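Local coordinates for SH3 domain-containing protein (Dictyostelium discoideum, PDB 4NQI) that forms the membrane-remodelling I-BAR domain of IBARa, which acts in osmoregulation, phagocytosis and cytokinesis and probably binds phosphatidylinositol lipids, at residues V29-P32 against P33-E37; E168-Q171 against L172-N175. All blocks are in the same frame, centred on the assembly; numbering follows the deposited sequence.

Following the chain from its N terminus, contact 1 (29-37) comes first, part-way along helix 15-64, and contact 2 (168-175) follows on helix 152-224. Each lies within one helix, kinked by prolines in contact 1, with no residues between its two segments, so neither closes a loop; they stand in series, without nesting or crossing. The centres of contact 1 and contact 2 are about 29 Å apart, and the nearest atoms of contact 1 and contact 2 about 18 Å apart, too far to touch. What they share is their neighbours: both meet helix 72-140 and the second subunit. Contact 1 also reaches helix 152-224 through an aromatic ring, while contact 2 lies against the first turn of helix 15-64, so the three long helices are joined at two levels.

Contact 1 (V29-P32 against P33-E37); sequences VNSP and PLFTE
Pro32 and Pro33 lie side by side in the chain, their rings pointing the same way. Pro32 CB stands 3.4 Å from Pro33 CD, a tight spacing imposed by the peptide that joins them. The second ring also faces back along the helix: Pro33 CD is 3.2 Å from Val29 O, and Pro33 CG is 3.4 Å from Asn30 O. CD thus occupies the place where an amide N-H would normally bond to Val29 O. Neither proline nitrogen carries a hydrogen, and the helix is kinked here, its regular bonding interrupted at two successive residues.

Bonding resumes at Ser31. Its carbonyl O accepts from Phe35 N at 3.0 Å, almost straight at 176°. Phe35 CG lies anti to its carbonyl carbon (chi1 -83°), which brings CD2 to 3.6 Å from Ser31 O, which lies at the ring edge near its plane; Phe35 CD2 is also 4.1 Å from Ser31 CB. Thr36 N then bonds to Pro32 O at 3.3 Å, more bent at 138°.

The hydroxyl of Ser31 turns back to hydrogen-bond Asn26 O. The Phe35 ring meets Lys187 in a cation-pi contact and Phe191 edge-to-face, and it also packs on Leu66 of the second subunit. Pro32 rests on Gln115 of helix 72-140. The arrangement is a proline kink made by two adjacent prolines within helix 15-64, in the elongated dimeric helical bundle of the I-BAR (IRSp53/MIM homology) domain.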
ATOM      1  N   VAL B  29       0.583  -7.305  34.217  1.00 59.19           N
ATOM      2  CA  VAL B  29      -0.869  -7.337  34.055  1.00 61.89           C
ATOM      3  C   VAL B  29      -1.366  -6.584  32.820  1.00 63.24           C
ATOM      4  O   VAL B  29      -1.983  -7.173  31.934  1.00 64.66           O
ATOM      5  CB  VAL B  29      -1.587  -6.778  35.309  1.00 60.83           C
ATOM      6  CG1 VAL B  29      -3.079  -6.619  35.053  1.00 57.85           C
ATOM      7  CG2 VAL B  29      -1.342  -7.678  36.511  1.00 62.12           C
ATOM      8  N   ASN B  30      -1.099  -5.282  32.765  1.00 65.01           N
ATOM      9  CA  ASN B  30      -1.653  -4.427  31.716  1.00 68.83           C
ATOM     10  C   ASN B  30      -1.057  -4.627  30.317  1.00 65.48           C
ATOM     11  O   ASN B  30      -1.786  -4.635  29.326  1.00 67.50           O
ATOM     12  CB  ASN B  30      -1.555  -2.951  32.120  1.00 71.32           C
ATOM     13  CG  ASN B  30      -2.435  -2.605  33.312  1.00 75.59           C
ATOM     14  OD1 ASN B  30      -3.501  -3.193  33.506  1.00 80.04           O
ATOM     15  ND2 ASN B  30      -1.992  -1.642  34.113  1.00 71.26           N
ATOM     16  N   SER B  31       0.261  -4.786  30.241  1.00 63.06           N
ATOM     17  CA  SER B  31       0.963  -4.830  28.953  1.00 61.44           C
ATOM     18  C   SER B  31       0.745  -6.072  28.069  1.00 64.27           C
ATOM     19  O   SER B  31       0.391  -5.922  26.898  1.00 59.88           O
ATOM     20  CB  SER B  31       2.464  -4.541  29.124  1.00 63.18           C
ATOM     21  OG  SER B  31       2.688  -3.186  29.474  1.00 69.13           O
ATOM     22  N   PRO B  32       0.966  -7.292  28.608  1.00 67.09           N
ATOM     23  CA  PRO B  32       0.865  -8.476  27.737  1.00 64.12           C
ATOM     24  C   PRO B  32      -0.420  -8.607  26.890  1.00 63.87           C
ATOM     25  O   PRO B  32      -0.306  -8.986  25.723  1.00 58.69           O
ATOM     26  CB  PRO B  32       1.003  -9.649  28.716  1.00 64.98           C
ATOM     27  CG  PRO B  32       1.788  -9.093  29.849  1.00 59.71           C
ATOM     28  CD  PRO B  32       1.344  -7.664  29.986  1.00 62.71           C
ATOM     29  N   PRO B  33      -1.611  -8.300  27.446  1.00 64.61           N
ATOM     30  CA  PRO B  33      -2.780  -8.388  26.559  1.00 64.51           C
ATOM     31  C   PRO B  33      -2.835  -7.281  25.502  1.00 63.14           C
ATOM     32  O   PRO B  33      -3.231  -7.557  24.368  1.00 61.64           O
ATOM     33  CB  PRO B  33      -3.965  -8.253  27.522  1.00 63.25           C
ATOM     34  CG  PRO B  33      -3.413  -7.563  28.715  1.00 65.27           C
ATOM     35  CD  PRO B  33      -2.010  -8.053  28.844  1.00 63.78           C
ATOM     36  N   LEU B  34      -2.453  -6.059  25.868  1.00 60.49           N
ATOM     37  CA  LEU B  34      -2.507  -4.923  24.947  1.00 55.91           C
ATOM     38  C   LEU B  34      -1.579  -5.083  23.742  1.00 54.31           C
ATOM     39  O   LEU B  34      -1.984  -4.838  22.602  1.00 57.38           O
ATOM     40  CB  LEU B  34      -2.211  -3.609  25.681  1.00 59.97           C
ATOM     41  CG  LEU B  34      -3.323  -3.066  26.583  1.00 62.57           C
ATOM     42  CD1 LEU B  34      -2.942  -1.721  27.195  1.00 63.87           C
ATOM     43  CD2 LEU B  34      -4.628  -2.944  25.812  1.00 64.70           C
ATOM     44  N   PHE B  35      -0.338  -5.491  23.992  1.00 52.34           N
ATOM     45  CA  PHE B  35       0.620  -5.719  22.913  1.00 51.41           C
ATOM     46  C   PHE B  35       0.223  -6.917  22.050  1.00 55.79           C
ATOM     47  O   PHE B  35       0.550  -6.968  20.859  1.00 52.59           O
ATOM     48  CB  PHE B  35       2.037  -5.892  23.468  1.00 55.13           C
ATOM     49  CG  PHE B  35       2.745  -4.592  23.735  1.00 56.04           C
ATOM     50  CD1 PHE B  35       3.360  -3.904  22.700  1.00 46.71           C
ATOM     51  CD2 PHE B  35       2.798  -4.058  25.016  1.00 57.37           C
ATOM     52  CE1 PHE B  35       4.014  -2.704  22.934  1.00 47.09           C
ATOM     53  CE2 PHE B  35       3.451  -2.860  25.257  1.00 55.66           C
ATOM     54  CZ  PHE B  35       4.058  -2.182  24.213  1.00 52.83           C
ATOM     55  N   THR B  36      -0.489  -7.871  22.648  1.00 57.32           N
ATOM     56  CA  THR B  36      -0.939  -9.057  21.923  1.00 59.21           C
ATOM     57  C   THR B  36      -2.084  -8.711  20.965  1.00 58.28           C
ATOM     58  O   THR B  36      -2.256  -9.355  19.926  1.00 62.03           O
ATOM     59  CB  THR B  36      -1.353 -10.190  22.887  1.00 62.33           C
ATOM     60  OG1 THR B  36      -0.333 -10.369  23.877  1.00 66.42           O
ATOM     61  CG2 THR B  36      -1.544 -11.497  22.138  1.00 64.25           C
ATOM     62  N   GLU B  37      -2.861  -7.687  21.313  1.00 55.55           N
ATOM     63  CA  GLU B  37      -3.901  -7.185  20.419  1.00 58.15           C
ATOM     64  C   GLU B  37      -3.282  -6.561  19.170  1.00 59.64           C
ATOM     65  O   GLU B  37      -3.797  -6.732  18.065  1.00 58.25           O
ATOM     66  CB  GLU B  37      -4.781  -6.158  21.133  1.00 57.95           C
ATOM     67  CG  GLU B  37      -5.686  -6.749  22.200  1.00 67.27           C
ATOM     68  CD  GLU B  37      -6.673  -7.756  21.641  1.00 78.04           C
ATOM     69  OE1 GLU B  37      -7.456  -7.390  20.740  1.00 79.99           O
ATOM     70  OE2 GLU B  37      -6.663  -8.915  22.105  1.00 84.56           O
TER

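Contact 2 (E168-Q171 against L172-N175); sequences ESEQ and LNAN
Glu168 O receives Leu172 N in a weak bond of 3.3 Å, and Leu172 N also leans weakly on Ser169 O, so this one N-H is shared between two acceptors. Ser169 O accepts more firmly from Asn173 N, at 3.2 Å and 158°. The two side chains meet through a water that lies 2.8 Å from Ser169 OG and donates to Asn173 OD1 at 2.9 Å. Asn173 CG sits beside its own backbone N (chi1 -62°), which swings the amide back along the helix toward the serine. The same residue packs on Arg129 of helix 72-140 and on Val16 and Ile17 of helix 15-64. This part of helix 152-224 falls in a predicted coiled coil and forms part of the antiparallel helix bundle of the I-BAR domain. Next, Glu170 O takes Ala174 N in a weak bond of 3.3 Å; the alanine methyl points back toward this turn and also packs on Ile238 of the second subunit. Gln171 O accepts Asn175 N at 3.2 Å. Asn175 ND2 comes within 2.9 Å of Gln171 O, but at an angle too poor for a hydrogen bond. The two side-chain amide planes stand 83° apart, with Gln171 OE1 3.6 Å from Asn175 OD1.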
ATOM      1  N   GLU B 168      20.887   1.368  53.390  1.00 82.94           N
ATOM      2  CA  GLU B 168      21.243   0.262  52.509  1.00 82.74           C
ATOM      3  C   GLU B 168      19.976  -0.297  51.854  1.00 77.56           C
ATOM      4  O   GLU B 168      19.985  -0.690  50.685  1.00 78.46           O
ATOM      5  CB  GLU B 168      21.957  -0.814  53.331  1.00 89.22           C
ATOM      6  CG  GLU B 168      22.768  -1.833  52.549  1.00 92.30           C
ATOM      7  CD  GLU B 168      23.216  -2.993  53.428  1.00 99.38           C
ATOM      8  OE1 GLU B 168      23.695  -2.739  54.556  1.00100.49           O
ATOM      9  OE2 GLU B 168      23.073  -4.159  53.003  1.00101.36           O
ATOM     10  N   SER B 169      18.889  -0.324  52.624  1.00 75.30           N
ATOM     11  CA  SER B 169      17.574  -0.728  52.131  1.00 74.90           C
ATOM     12  C   SER B 169      17.007   0.312  51.177  1.00 75.66           C
ATOM     13  O   SER B 169      16.349  -0.023  50.190  1.00 73.17           O
ATOM     14  CB  SER B 169      16.612  -0.895  53.307  1.00 76.94           C
ATOM     15  OG  SER B 169      15.266  -0.928  52.867  1.00 79.16           O
ATOM     16  N   GLU B 170      17.259   1.577  51.491  1.00 78.66           N
ATOM     17  CA  GLU B 170      16.776   2.685  50.680  1.00 75.29           C
ATOM     18  C   GLU B 170      17.442   2.674  49.315  1.00 72.87           C
ATOM     19  O   GLU B 170      16.840   3.066  48.315  1.00 66.83           O
ATOM     20  CB  GLU B 170      17.067   4.007  51.389  1.00 77.91           C
ATOM     21  CG  GLU B 170      15.917   4.998  51.374  1.00 81.05           C
ATOM     22  CD  GLU B 170      14.779   4.597  52.299  1.00 84.98           C
ATOM     23  OE1 GLU B 170      14.829   3.491  52.881  1.00 92.29           O
ATOM     24  OE2 GLU B 170      13.831   5.395  52.449  1.00 82.05           O
ATOM     25  N   GLN B 171      18.689   2.219  49.281  1.00 75.47           N
ATOM     26  CA  GLN B 171      19.439   2.163  48.036  1.00 75.19           C
ATOM     27  C   GLN B 171      19.020   0.968  47.194  1.00 72.07           C
ATOM     28  O   GLN B 171      19.256   0.937  45.986  1.00 69.97           O
ATOM     29  CB  GLN B 171      20.942   2.120  48.311  1.00 75.26           C
ATOM     30  CG  GLN B 171      21.670   3.351  47.814  1.00 80.49           C
ATOM     31  CD  GLN B 171      21.104   3.853  46.500  1.00 84.12           C
ATOM     32  OE1 GLN B 171      21.308   3.243  45.449  1.00 80.94           O
ATOM     33  NE2 GLN B 171      20.379   4.966  46.556  1.00 86.54           N
ATOM     34  N   LEU B 172      18.401  -0.014  47.842  1.00 71.33           N
ATOM     35  CA  LEU B 172      17.844  -1.162  47.141  1.00 67.46           C
ATOM     36  C   LEU B 172      16.557  -0.772  46.424  1.00 62.44           C
ATOM     37  O   LEU B 172      16.347  -1.153  45.271  1.00 58.19           O
ATOM     38  CB  LEU B 172      17.572  -2.312  48.112  1.00 67.36           C
ATOM     39  CG  LEU B 172      16.818  -3.516  47.537  1.00 63.17           C
ATOM     40  CD1 LEU B 172      17.628  -4.184  46.436  1.00 61.07           C
ATOM     41  CD2 LEU B 172      16.462  -4.517  48.629  1.00 65.75           C
ATOM     42  N   ASN B 173      15.700  -0.014  47.107  1.00 60.19           N
ATOM     43  CA  ASN B 173      14.449   0.453  46.515  1.00 64.61           C
ATOM     44  C   ASN B 173      14.679   1.282  45.251  1.00 56.25           C
ATOM     45  O   ASN B 173      13.987   1.108  44.251  1.00 45.71           O
ATOM     46  CB  ASN B 173      13.635   1.269  47.526  1.00 67.27           C
ATOM     47  CG  ASN B 173      13.231   0.462  48.745  1.00 72.16           C
ATOM     48  OD1 ASN B 173      13.219  -0.770  48.719  1.00 77.39           O
ATOM     49  ND2 ASN B 173      12.887   1.159  49.825  1.00 70.21           N
ATOM     50  N   ALA B 174      15.658   2.182  45.310  1.00 56.46           N
ATOM     51  CA  ALA B 174      15.982   3.053  44.183  1.00 59.68           C
ATOM     52  C   ALA B 174      16.633   2.280  43.034  1.00 59.01           C
ATOM     53  O   ALA B 174      16.372   2.565  41.863  1.00 56.99           O
ATOM     54  CB  ALA B 174      16.879   4.192  44.636  1.00 57.11           C
ATOM     55  N   ASN B 175      17.487   1.316  43.370  1.00 57.79           N
ATOM     56  CA  ASN B 175      18.094   0.446  42.364  1.00 61.09           C
ATOM     57  C   ASN B 175      17.043  -0.395  41.643  1.00 57.35           C
ATOM     58  O   ASN B 175      17.100  -0.574  40.428  1.00 52.74           O
ATOM     59  CB  ASN B 175      19.147  -0.470  43.002  1.00 62.71           C
ATOM     60  CG  ASN B 175      20.472   0.232  43.244  1.00 69.32           C
ATOM     61  OD1 ASN B 175      20.824   1.181  42.542  1.00 74.25           O
ATOM     62  ND2 ASN B 175      21.221  -0.243  44.235  1.00 71.76           N
TER
HETATM   63  O   HOH W   1      13.569  -2.355  51.149  1.00 55.67           O